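Endo-beta-mannanase (Opitutaceae bacterium TAV5, PDB 7BOB) probably removes mannose units from the ends of beta-1,4-linked mannan chains, as a homotrimeric family 5 glycoside hydrolase active in the termite hindgut. Local coordinates at residues 451-464 with 476-488. Residues are numbered along the deposited sequence; the frame is centred on the assembly and turned at random.
Sequences FTGLDEIKELHSWV and DPVNWAQAMSRLV
Ile457 and Leu487 meet where helix 454-464 and helix 482-488 run side by side in the same direction, their axes 9.5 Å apart at 27°. Helix 454-464 lies on the beta-alpha-beta crossover between parallel strands 444-448 and 469-473; helix 482-488 follows the latter. Leu487, which also packs on Trp472 and Val551 of the sheet, enters knob-into-hole among Ile457, Leu460, His461 and Val464; with its CG swung away from the backbone N (chi1 -176°), CD2 lies over the turn, 3.8 Å from Ile457 O. Ile457 divides its branches, CG2 reaching Ala483 CB at 4.0 Å and CD1 meeting the bent end of Met484 at CE, 3.9 Å away. Near the loops, Asp476 OD2 comes 3.3 Å from Phe451 CD1, carboxylate and ring planes 63° apart. Asp476 OD2 accepts from Asn479 ND2, above the carboxylate plane, while OD1 closes an Asx turn with Val478 N and pairs with Arg517, itself cation-pi partner of Phe451. Replacing Asp476 by an alanine would probably cost Arg517 a salt bridge, the Asn479 amide one of its bonds and the loop its Asx turn. Apolar helix packing thus gives way to a polar loop, where Asn479 OD1 accepts from Asn333 N of the second subunit.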
ATOM      1  N   PHE A 451      18.103   2.064  14.291  1.00 52.28           N
ATOM      2  CA  PHE A 451      19.215   2.466  13.448  1.00 50.57           C
ATOM      3  C   PHE A 451      19.913   3.690  14.028  1.00 51.66           C
ATOM      4  O   PHE A 451      19.257   4.652  14.453  1.00 50.19           O
ATOM      5  CB  PHE A 451      18.713   2.727  12.036  1.00 50.11           C
ATOM      6  CG  PHE A 451      17.834   1.623  11.497  1.00 54.88           C
ATOM      7  CD1 PHE A 451      18.373   0.391  11.135  1.00 55.23           C
ATOM      8  CD2 PHE A 451      16.470   1.814  11.342  1.00 55.23           C
ATOM      9  CE1 PHE A 451      17.564  -0.622  10.623  1.00 53.66           C
ATOM     10  CE2 PHE A 451      15.657   0.801  10.831  1.00 56.43           C
ATOM     11  CZ  PHE A 451      16.206  -0.418  10.474  1.00 54.05           C
ATOM     12  N   THR A 452      21.245   3.641  14.042  1.00 47.81           N
ATOM     13  CA  THR A 452      22.101   4.588  14.745  1.00 48.75           C
ATOM     14  C   THR A 452      23.162   5.109  13.797  1.00 50.43           C
ATOM     15  O   THR A 452      23.854   4.319  13.147  1.00 56.87           O
ATOM     16  CB  THR A 452      22.796   3.921  15.936  1.00 52.69           C
ATOM     17  OG1 THR A 452      23.556   2.816  15.446  1.00 55.53           O
ATOM     18  CG2 THR A 452      21.795   3.432  16.988  1.00 52.02           C
ATOM     19  N   GLY A 453      23.308   6.428  13.724  1.00 49.59           N
ATOM     20  CA  GLY A 453      24.291   7.014  12.841  1.00 51.05           C
ATOM     21  C   GLY A 453      25.674   7.060  13.470  1.00 54.28           C
ATOM     22  O   GLY A 453      25.908   6.616  14.594  1.00 50.04           O
ATOM     23  N   LEU A 454      26.611   7.612  12.699  1.00 55.10           N
ATOM     24  CA  LEU A 454      28.003   7.667  13.132  1.00 53.11           C
ATOM     25  C   LEU A 454      28.164   8.445  14.437  1.00 57.01           C
ATOM     26  O   LEU A 454      28.903   8.017  15.333  1.00 57.67           O
ATOM     27  CB  LEU A 454      28.852   8.291  12.027  1.00 53.19           C
ATOM     28  CG  LEU A 454      30.285   8.552  12.462  1.00 55.41           C
ATOM     29  CD1 LEU A 454      30.935   7.224  12.782  1.00 54.32           C
ATOM     30  CD2 LEU A 454      31.039   9.292  11.373  1.00 53.92           C
ATOM     31  N   ASP A 455      27.497   9.599  14.562  1.00 53.59           N
ATOM     32  CA  ASP A 455      27.642  10.396  15.778  1.00 51.59           C
ATOM     33  C   ASP A 455      27.110   9.637  16.980  1.00 54.51           C
ATOM     34  O   ASP A 455      27.746   9.610  18.048  1.00 56.19           O
ATOM     35  CB  ASP A 455      26.931  11.748  15.630  1.00 49.72           C
ATOM     36  CG  ASP A 455      25.540  11.630  14.983  1.00 57.32           C
ATOM     37  OD1 ASP A 455      25.100  10.491  14.711  1.00 58.38           O
ATOM     38  OD2 ASP A 455      24.882  12.679  14.740  1.00 63.24           O
ATOM     39  N   GLU A 456      25.971   8.967  16.809  1.00 50.79           N
ATOM     40  CA  GLU A 456      25.428   8.170  17.901  1.00 51.51           C
ATOM     41  C   GLU A 456      26.393   7.078  18.322  1.00 53.89           C
ATOM     42  O   GLU A 456      26.561   6.824  19.523  1.00 53.48           O
ATOM     43  CB  GLU A 456      24.089   7.577  17.499  1.00 50.83           C
ATOM     44  CG  GLU A 456      23.092   8.634  17.071  1.00 54.52           C
ATOM     45  CD  GLU A 456      21.784   8.031  16.630  1.00 54.50           C
ATOM     46  OE1 GLU A 456      21.010   7.596  17.524  1.00 53.09           O
ATOM     47  OE2 GLU A 456      21.551   7.977  15.392  1.00 53.01           O
ATOM     48  N   ILE A 457      27.055   6.433  17.351  1.00 50.51           N
ATOM     49  CA  ILE A 457      27.995   5.358  17.680  1.00 52.42           C
ATOM     50  C   ILE A 457      29.172   5.906  18.482  1.00 53.72           C
ATOM     51  O   ILE A 457      29.531   5.368  19.535  1.00 54.56           O
ATOM     52  CB  ILE A 457      28.465   4.631  16.407  1.00 48.44           C
ATOM     53  CG1 ILE A 457      27.297   3.863  15.792  1.00 50.16           C
ATOM     54  CG2 ILE A 457      29.590   3.653  16.737  1.00 52.09           C
ATOM     55  CD1 ILE A 457      27.375   3.734  14.278  1.00 52.63           C
ATOM     56  N   LYS A 458      29.777   6.995  17.997  1.00 55.66           N
ATOM     57  CA  LYS A 458      30.896   7.624  18.693  1.00 56.15           C
ATOM     58  C   LYS A 458      30.540   7.956  20.138  1.00 58.05           C
ATOM     59  O   LYS A 458      31.320   7.693  21.059  1.00 61.73           O
ATOM     60  CB  LYS A 458      31.324   8.888  17.943  1.00 58.68           C
ATOM     61  CG  LYS A 458      32.083   8.607  16.637  1.00 58.24           C
ATOM     62  CD  LYS A 458      32.462   9.909  15.928  1.00 64.97           C
ATOM     63  CE  LYS A 458      33.077   9.640  14.551  1.00 68.29           C
ATOM     64  NZ  LYS A 458      33.203  10.885  13.738  1.00 66.67           N
ATOM     65  N   GLU A 459      29.361   8.543  20.353  1.00 58.57           N
ATOM     66  CA  GLU A 459      28.956   8.902  21.704  1.00 58.35           C
ATOM     67  C   GLU A 459      28.700   7.659  22.538  1.00 59.17           C
ATOM     68  O   GLU A 459      29.133   7.587  23.692  1.00 59.91           O
ATOM     69  CB  GLU A 459      27.721   9.802  21.671  1.00 59.33           C
ATOM     70  CG  GLU A 459      27.252  10.286  23.044  1.00 66.19           C
ATOM     71  CD  GLU A 459      28.019  11.501  23.561  1.00 68.98           C
ATOM     72  OE1 GLU A 459      27.675  11.989  24.665  1.00 68.65           O
ATOM     73  OE2 GLU A 459      28.961  11.958  22.875  1.00 71.57           O
ATOM     74  N   LEU A 460      28.029   6.658  21.966  1.00 56.01           N
ATOM     75  CA  LEU A 460      27.854   5.396  22.677  1.00 56.32           C
ATOM     76  C   LEU A 460      29.199   4.794  23.062  1.00 58.14           C
ATOM     77  O   LEU A 460      29.335   4.206  24.141  1.00 57.36           O
ATOM     78  CB  LEU A 460      27.058   4.415  21.821  1.00 57.35           C
ATOM     79  CG  LEU A 460      25.548   4.632  21.833  1.00 54.44           C
ATOM     80  CD1 LEU A 460      24.933   4.034  20.571  1.00 55.54           C
ATOM     81  CD2 LEU A 460      24.947   4.006  23.082  1.00 53.71           C
ATOM     82  N   HIS A 461      30.208   4.946  22.202  1.00 57.20           N
ATOM     83  CA  HIS A 461      31.545   4.438  22.512  1.00 61.79           C
ATOM     84  C   HIS A 461      32.107   5.120  23.758  1.00 63.87           C
ATOM     85  O   HIS A 461      32.483   4.461  24.736  1.00 64.25           O
ATOM     86  CB  HIS A 461      32.462   4.648  21.298  1.00 58.98           C
ATOM     87  CG  HIS A 461      33.884   4.239  21.523  1.00 65.86           C
ATOM     88  ND1 HIS A 461      34.354   2.976  21.225  1.00 65.70           N
ATOM     89  CD2 HIS A 461      34.943   4.927  22.014  1.00 71.37           C
ATOM     90  CE1 HIS A 461      35.637   2.904  21.528  1.00 65.74           C
ATOM     91  NE2 HIS A 461      36.020   4.074  22.006  1.00 67.81           N
ATOM     92  N   SER A 462      32.125   6.452  23.750  1.00 63.44           N
ATOM     93  CA  SER A 462      32.656   7.209  24.874  1.00 64.99           C
ATOM     94  C   SER A 462      31.873   6.933  26.160  1.00 65.58           C
ATOM     95  O   SER A 462      32.464   6.805  27.239  1.00 67.03           O
ATOM     96  CB  SER A 462      32.648   8.695  24.522  1.00 59.30           C
ATOM     97  OG  SER A 462      32.551   9.469  25.694  1.00 73.74           O
ATOM     98  N   TRP A 463      30.545   6.840  26.065  1.00 63.86           N
ATOM     99  CA  TRP A 463      29.743   6.415  27.210  1.00 59.19           C
ATOM    100  C   TRP A 463      30.167   5.032  27.713  1.00 60.96           C
ATOM    101  O   TRP A 463      30.324   4.822  28.926  1.00 61.90           O
ATOM    102  CB  TRP A 463      28.257   6.419  26.840  1.00 55.67           C
ATOM    103  CG  TRP A 463      27.371   5.951  27.963  1.00 55.61           C
ATOM    104  CD1 TRP A 463      26.967   6.681  29.032  1.00 58.61           C
ATOM    105  CD2 TRP A 463      26.778   4.650  28.121  1.00 55.37           C
ATOM    106  NE1 TRP A 463      26.165   5.927  29.854  1.00 58.91           N
ATOM    107  CE2 TRP A 463      26.028   4.676  29.318  1.00 51.93           C
ATOM    108  CE3 TRP A 463      26.794   3.473  27.358  1.00 54.83           C
ATOM    109  CZ2 TRP A 463      25.308   3.574  29.783  1.00 50.34           C
ATOM    110  CZ3 TRP A 463      26.081   2.368  27.823  1.00 54.60           C
ATOM    111  CH2 TRP A 463      25.348   2.429  29.027  1.00 57.48           C
ATOM    112  N   VAL A 464      30.349   4.070  26.804  1.00 58.64           N
ATOM    113  CA  VAL A 464      30.764   2.731  27.230  1.00 60.27           C
ATOM    114  C   VAL A 464      32.155   2.778  27.847  1.00 60.67           C
ATOM    115  O   VAL A 464      32.454   2.047  28.796  1.00 61.60           O
ATOM    116  CB  VAL A 464      30.700   1.732  26.054  1.00 60.18           C
ATOM    117  CG1 VAL A 464      31.338   0.398  26.448  1.00 58.33           C
ATOM    118  CG2 VAL A 464      29.257   1.511  25.560  1.00 53.48           C
ATOM    119  N   ASP A 476      23.344  -2.218  13.262  1.00 53.79           N
ATOM    120  CA  ASP A 476      22.799  -1.947  11.939  1.00 55.87           C
ATOM    121  C   ASP A 476      23.883  -2.086  10.879  1.00 54.15           C
ATOM    122  O   ASP A 476      24.847  -1.309  10.886  1.00 51.60           O
ATOM    123  CB  ASP A 476      22.189  -0.551  11.905  1.00 56.06           C
ATOM    124  CG  ASP A 476      21.717  -0.135  10.522  1.00 56.11           C
ATOM    125  OD1 ASP A 476      21.548  -1.009   9.638  1.00 57.47           O
ATOM    126  OD2 ASP A 476      21.490   1.087  10.342  1.00 57.05           O
ATOM    127  N   PRO A 477      23.755  -3.024   9.939  1.00 54.19           N
ATOM    128  CA  PRO A 477      24.804  -3.175   8.914  1.00 51.42           C
ATOM    129  C   PRO A 477      24.972  -1.938   8.052  1.00 53.03           C
ATOM    130  O   PRO A 477      26.086  -1.663   7.583  1.00 51.11           O
ATOM    131  CB  PRO A 477      24.327  -4.377   8.089  1.00 50.94           C
ATOM    132  CG  PRO A 477      23.264  -5.044   8.933  1.00 57.42           C
ATOM    133  CD  PRO A 477      22.636  -3.960   9.747  1.00 53.91           C
ATOM    134  N   VAL A 478      23.900  -1.168   7.840  1.00 53.44           N
ATOM    135  CA  VAL A 478      24.013   0.052   7.045  1.00 51.95           C
ATOM    136  C   VAL A 478      24.967   1.040   7.706  1.00 51.41           C
ATOM    137  O   VAL A 478      25.613   1.842   7.023  1.00 53.46           O
ATOM    138  CB  VAL A 478      22.611   0.651   6.789  1.00 54.30           C
ATOM    139  CG1 VAL A 478      22.694   2.097   6.283  1.00 50.55           C
ATOM    140  CG2 VAL A 478      21.878  -0.207   5.754  1.00 49.61           C
ATOM    141  N   ASN A 479      25.131   0.967   9.024  1.00 49.94           N
ATOM    142  CA  ASN A 479      26.076   1.843   9.701  1.00 50.69           C
ATOM    143  C   ASN A 479      27.241   1.079  10.307  1.00 52.98           C
ATOM    144  O   ASN A 479      27.873   1.561  11.256  1.00 49.17           O
ATOM    145  CB  ASN A 479      25.358   2.665  10.762  1.00 49.28           C
ATOM    146  CG  ASN A 479      24.501   3.761  10.145  1.00 52.70           C
ATOM    147  OD1 ASN A 479      25.032   4.734   9.613  1.00 49.95           O
ATOM    148  ND2 ASN A 479      23.182   3.574  10.159  1.00 49.40           N
ATOM    149  N   TRP A 480      27.547  -0.097   9.773  1.00 50.69           N
ATOM    150  CA  TRP A 480      28.600  -0.945  10.332  1.00 51.52           C
ATOM    151  C   TRP A 480      29.861  -0.708   9.511  1.00 51.74           C
ATOM    152  O   TRP A 480      30.087  -1.351   8.482  1.00 50.56           O
ATOM    153  CB  TRP A 480      28.167  -2.406  10.330  1.00 50.75           C
ATOM    154  CG  TRP A 480      28.998  -3.286  11.200  1.00 50.61           C
ATOM    155  CD1 TRP A 480      30.351  -3.217  11.385  1.00 51.75           C
ATOM    156  CD2 TRP A 480      28.541  -4.398  11.986  1.00 49.35           C
ATOM    157  NE1 TRP A 480      30.762  -4.208  12.251  1.00 51.92           N
ATOM    158  CE2 TRP A 480      29.670  -4.946  12.632  1.00 50.50           C
ATOM    159  CE3 TRP A 480      27.286  -4.973  12.214  1.00 50.57           C
ATOM    160  CZ2 TRP A 480      29.580  -6.037  13.499  1.00 47.22           C
ATOM    161  CZ3 TRP A 480      27.198  -6.069  13.053  1.00 47.49           C
ATOM    162  CH2 TRP A 480      28.342  -6.586  13.694  1.00 49.24           C
ATOM    163  N   ALA A 481      30.674   0.245   9.958  1.00 49.38           N
ATOM    164  CA  ALA A 481      32.001   0.444   9.387  1.00 52.43           C
ATOM    165  C   ALA A 481      33.035   0.427  10.511  1.00 52.22           C
ATOM    166  O   ALA A 481      32.869  -0.321  11.481  1.00 52.03           O
ATOM    167  CB  ALA A 481      32.059   1.741   8.583  1.00 51.45           C
ATOM    168  N   GLN A 482      34.097   1.231  10.412  1.00 51.07           N
ATOM    169  CA  GLN A 482      35.153   1.151  11.422  1.00 52.85           C
ATOM    170  C   GLN A 482      34.605   1.446  12.808  1.00 56.51           C
ATOM    171  O   GLN A 482      34.837   0.676  13.742  1.00 55.12           O
ATOM    172  CB  GLN A 482      36.306   2.101  11.095  1.00 57.13           C
ATOM    173  CG  GLN A 482      37.066   1.762   9.805  1.00 60.12           C
ATOM    174  CD  GLN A 482      36.526   2.526   8.598  1.00 62.85           C
ATOM    175  OE1 GLN A 482      35.367   2.985   8.594  1.00 58.48           O
ATOM    176  NE2 GLN A 482      37.362   2.673   7.571  1.00 62.88           N
ATOM    177  N   ALA A 483      33.834   2.542  12.951  1.00 54.15           N
ATOM    178  CA  ALA A 483      33.377   2.959  14.278  1.00 57.51           C
ATOM    179  C   ALA A 483      32.565   1.862  14.954  1.00 54.93           C
ATOM    180  O   ALA A 483      32.856   1.477  16.093  1.00 54.23           O
ATOM    181  CB  ALA A 483      32.563   4.255  14.192  1.00 55.10           C
ATOM    182  N   MET A 484      31.561   1.321  14.257  1.00 50.65           N
ATOM    183  CA  MET A 484      30.763   0.262  14.868  1.00 52.70           C
ATOM    184  C   MET A 484      31.608  -0.983  15.152  1.00 55.99           C
ATOM    185  O   MET A 484      31.438  -1.625  16.196  1.00 53.67           O
ATOM    186  CB  MET A 484      29.575  -0.090  13.980  1.00 50.97           C
ATOM    187  CG  MET A 484      28.604  -1.057  14.644  1.00 54.58           C
ATOM    188  SD  MET A 484      27.180  -1.482  13.604  1.00 58.24           S
ATOM    189  CE  MET A 484      26.282   0.081  13.599  1.00 53.09           C
ATOM    190  N   SER A 485      32.525  -1.341  14.230  1.00 53.62           N
ATOM    191  CA  SER A 485      33.364  -2.526  14.434  1.00 53.33           C
ATOM    192  C   SER A 485      34.236  -2.407  15.682  1.00 53.97           C
ATOM    193  O   SER A 485      34.395  -3.381  16.421  1.00 55.52           O
ATOM    194  CB  SER A 485      34.242  -2.791  13.207  1.00 51.79           C
ATOM    195  OG  SER A 485      33.458  -3.095  12.068  1.00 53.78           O
ATOM    196  N   ARG A 486      34.812  -1.229  15.932  1.00 56.94           N
ATOM    197  CA  ARG A 486      35.598  -1.045  17.155  1.00 59.62           C
ATOM    198  C   ARG A 486      34.728  -1.066  18.401  1.00 59.06           C
ATOM    199  O   ARG A 486      35.215  -1.425  19.479  1.00 62.74           O
ATOM    200  CB  ARG A 486      36.394   0.265  17.100  1.00 59.40           C
ATOM    201  CG  ARG A 486      37.304   0.335  15.882  1.00 68.71           C
ATOM    202  CD  ARG A 486      38.313   1.474  15.958  1.00 75.21           C
ATOM    203  NE  ARG A 486      37.673   2.790  15.870  1.00 82.12           N
ATOM    204  CZ  ARG A 486      37.718   3.589  14.800  1.00 77.90           C
ATOM    205  NH1 ARG A 486      38.374   3.209  13.697  1.00 79.04           N
ATOM    206  NH2 ARG A 486      37.100   4.768  14.831  1.00 73.32           N
ATOM    207  N   LEU A 487      33.450  -0.683  18.290  1.00 57.63           N
ATOM    208  CA  LEU A 487      32.579  -0.708  19.462  1.00 54.65           C
ATOM    209  C   LEU A 487      31.998  -2.094  19.703  1.00 55.98           C
ATOM    210  O   LEU A 487      32.006  -2.588  20.836  1.00 56.17           O
ATOM    211  CB  LEU A 487      31.453   0.307  19.311  1.00 57.52           C
ATOM    212  CG  LEU A 487      30.533   0.451  20.527  1.00 55.83           C
ATOM    213  CD1 LEU A 487      31.342   0.568  21.817  1.00 58.28           C
ATOM    214  CD2 LEU A 487      29.633   1.656  20.346  1.00 52.86           C
ATOM    215  N   VAL A 488      31.474  -2.735  18.661  1.00 53.74           N
ATOM    216  CA  VAL A 488      30.969  -4.091  18.834  1.00 54.90           C
ATOM    217  C   VAL A 488      32.120  -5.057  19.124  1.00 53.47           C
ATOM    218  O   VAL A 488      31.973  -5.997  19.915  1.00 51.54           O
ATOM    219  CB  VAL A 488      30.167  -4.515  17.591  1.00 54.16           C
ATOM    220  CG1 VAL A 488      29.981  -6.045  17.559  1.00 47.95           C
ATOM    221  CG2 VAL A 488      28.836  -3.794  17.556  1.00 53.02           C
TER
HETATM  222  O   HOH W   1      22.286   0.192  15.128  1.00 52.33           O